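Local coordinates for LRR receptor-like serine/threonine-protein kinase RGI3 (Arabidopsis thaliana, PDB 5HZ0) that acts as a cell-surface receptor for RGF peptide hormones, which maintain the root stem cell niche, and forms heterodimers with SERK co-receptors on peptide binding, at residues 192-197 against 211-216. The protein carries 5 engineered substitutions. Sequence-based numbering, arbitrary orientation.
Sequences SLLSGP and LYLYQN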
loop_
_atom_site.group_PDB
_atom_site.type_symbol
_atom_site.label_atom_id
_atom_site.label_comp_id
_atom_site.label_asym_id
_atom_site.label_seq_id
_atom_site.Cartn_x
_atom_site.Cartn_y
_atom_site.Cartn_z
ATOM N N SER A 192 5.281 10.298 15.127
ATOM C CA SER A 192 5.974 11.345 15.872
ATOM C C SER A 192 7.485 11.130 15.784
ATOM O O SER A 192 7.967 10.425 14.893
ATOM C CB SER A 192 5.512 11.404 17.330
ATOM O OG SER A 192 4.283 12.105 17.447
ATOM N N LEU A 193 8.223 11.841 16.629
ATOM C CA LEU A 193 9.693 11.765 16.681
ATOM C C LEU A 193 10.345 10.906 17.780
ATOM O O LEU A 193 11.540 11.028 18.013
ATOM C CB LEU A 193 10.326 13.160 16.599
ATOM C CG LEU A 193 9.960 13.881 15.296
ATOM C CD1 LEU A 193 10.669 15.224 15.172
ATOM C CD2 LEU A 193 10.243 13.004 14.088
ATOM N N LEU A 194 9.567 10.121 18.513
ATOM C CA LEU A 194 10.124 9.301 19.605
ATOM C C LEU A 194 11.297 8.380 19.239
ATOM O O LEU A 194 11.318 7.779 18.165
ATOM C CB LEU A 194 9.037 8.435 20.219
ATOM C CG LEU A 194 7.830 9.106 20.860
ATOM C CD1 LEU A 194 6.842 8.020 21.250
ATOM C CD2 LEU A 194 8.255 9.942 22.077
ATOM N N SER A 195 12.255 8.266 20.157
ATOM C CA SER A 195 13.378 7.333 20.025
ATOM C C SER A 195 13.756 6.774 21.390
ATOM O O SER A 195 13.166 7.139 22.402
ATOM C CB SER A 195 14.603 7.987 19.346
ATOM O OG SER A 195 14.715 9.389 19.613
ATOM N N GLY A 196 14.743 5.891 21.432
ATOM C CA GLY A 196 15.020 5.176 22.664
ATOM C C GLY A 196 14.010 4.060 22.885
ATOM O O GLY A 196 13.069 3.882 22.098
ATOM N N PRO A 197 14.215 3.276 23.949
ATOM C CA PRO A 197 13.369 2.120 24.261
ATOM C C PRO A 197 12.045 2.486 24.923
ATOM O O PRO A 197 11.959 3.506 25.621
ATOM C CB PRO A 197 14.227 1.326 25.252
ATOM C CG PRO A 197 15.037 2.358 25.955
ATOM C CD PRO A 197 15.333 3.423 24.900
ATOM N N LEU A 211 -2.012 0.445 23.104
ATOM C CA LEU A 211 -0.714 1.096 23.009
ATOM C C LEU A 211 -0.360 1.377 21.533
ATOM O O LEU A 211 -0.150 0.446 20.761
ATOM C CB LEU A 211 0.342 0.225 23.688
ATOM C CG LEU A 211 1.777 0.773 23.707
ATOM C CD1 LEU A 211 1.809 2.155 24.306
ATOM C CD2 LEU A 211 2.701 -0.163 24.478
ATOM N N TYR A 212 -0.376 2.648 21.122
ATOM C CA TYR A 212 -0.038 2.998 19.744
ATOM C C TYR A 212 1.187 3.881 19.756
ATOM O O TYR A 212 1.090 5.078 20.037
ATOM C CB TYR A 212 -1.175 3.778 19.061
ATOM C CG TYR A 212 -2.582 3.198 19.240
ATOM C CD1 TYR A 212 -2.793 1.825 19.357
ATOM C CD2 TYR A 212 -3.691 4.029 19.284
ATOM C CE1 TYR A 212 -4.054 1.310 19.520
ATOM C CE2 TYR A 212 -4.960 3.524 19.449
ATOM C CZ TYR A 212 -5.135 2.166 19.563
ATOM O OH TYR A 212 -6.393 1.669 19.732
ATOM N N LEU A 213 2.333 3.264 19.480
ATOM C CA LEU A 213 3.619 3.922 19.261
ATOM C C LEU A 213 4.140 3.883 17.825
ATOM O O LEU A 213 5.337 4.055 17.600
ATOM C CB LEU A 213 4.651 3.427 20.269
ATOM C CG LEU A 213 4.131 3.652 21.691
ATOM C CD1 LEU A 213 5.053 3.056 22.732
ATOM C CD2 LEU A 213 3.903 5.160 21.934
ATOM N N TYR A 214 3.309 3.499 16.868
ATOM C CA TYR A 214 3.828 3.274 15.514
ATOM C C TYR A 214 4.405 4.516 14.810
ATOM O O TYR A 214 4.129 5.660 15.192
ATOM C CB TYR A 214 2.796 2.561 14.634
ATOM C CG TYR A 214 1.529 3.340 14.344
ATOM C CD1 TYR A 214 0.435 3.279 15.204
ATOM C CD2 TYR A 214 1.414 4.100 13.197
ATOM C CE1 TYR A 214 -0.729 3.976 14.924
ATOM C CE2 TYR A 214 0.259 4.792 12.911
ATOM C CZ TYR A 214 -0.807 4.730 13.774
ATOM O OH TYR A 214 -1.943 5.431 13.471
ATOM N N GLN A 215 5.245 4.273 13.803
ATOM C CA GLN A 215 5.887 5.347 13.034
ATOM C C GLN A 215 6.705 6.342 13.864
ATOM O O GLN A 215 6.530 7.549 13.782
ATOM C CB GLN A 215 4.867 6.066 12.163
ATOM C CG GLN A 215 4.376 5.201 11.031
ATOM C CD GLN A 215 3.504 5.953 10.075
ATOM O OE1 GLN A 215 2.631 6.711 10.493
ATOM N NE2 GLN A 215 3.737 5.761 8.781
ATOM N N ASN A 216 7.604 5.806 14.673
ATOM C CA ASN A 216 8.588 6.599 15.390
ATOM C C ASN A 216 9.918 5.926 15.131
ATOM O O ASN A 216 10.034 5.133 14.199
ATOM C CB ASN A 216 8.308 6.651 16.885
ATOM C CG ASN A 216 7.039 7.396 17.209
ATOM O OD1 ASN A 216 7.013 8.623 17.181
ATOM N ND2 ASN A 216 5.970 6.656 17.522
#
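The carboxamide of N216 has the side chain of L194 over one face, with L194 CB 3.8 Å from N216 CG, while the carbonyl of S192 lies beyond the oxygen and displaced toward the other face. CG of L194 is anti to its own carbonyl carbon (chi1 -61°), which sets it alongside the amide. At the oxygen end two peptide N-H groups of the 192-197 segment arrive, one from either side of the amide plane. On the leucine side L194 N donates to N216 OD1 at 3.2 Å, 38° out of that plane; from the other, S192 N makes a weak bond to N216 OD1, shared with an equally weak one to Q215 O. At the nitrogen edge N216 ND2 reaches L213 O at 2.7 Å, with the acceptor almost in the amide plane, and also donates to I189 O. This is the consensus asparagine of a plant leucine-rich repeat in the receptor's predicted extracellular domain, tying the turn after strand 210-212 to the preceding coil; N240, one repeat on, likewise donates to L213 O. A leucine in place of N216 would probably leave L194 N without this acceptor and I189 O without this donor, holding the turn less firmly. In the solenoid interior, L194 CD1 meets L213 CD2 at 4.2 Å. Y214, its ring stacked with Y190 and W238, hydrogen-bonds through its hydroxyl to the bound peptide's backbone.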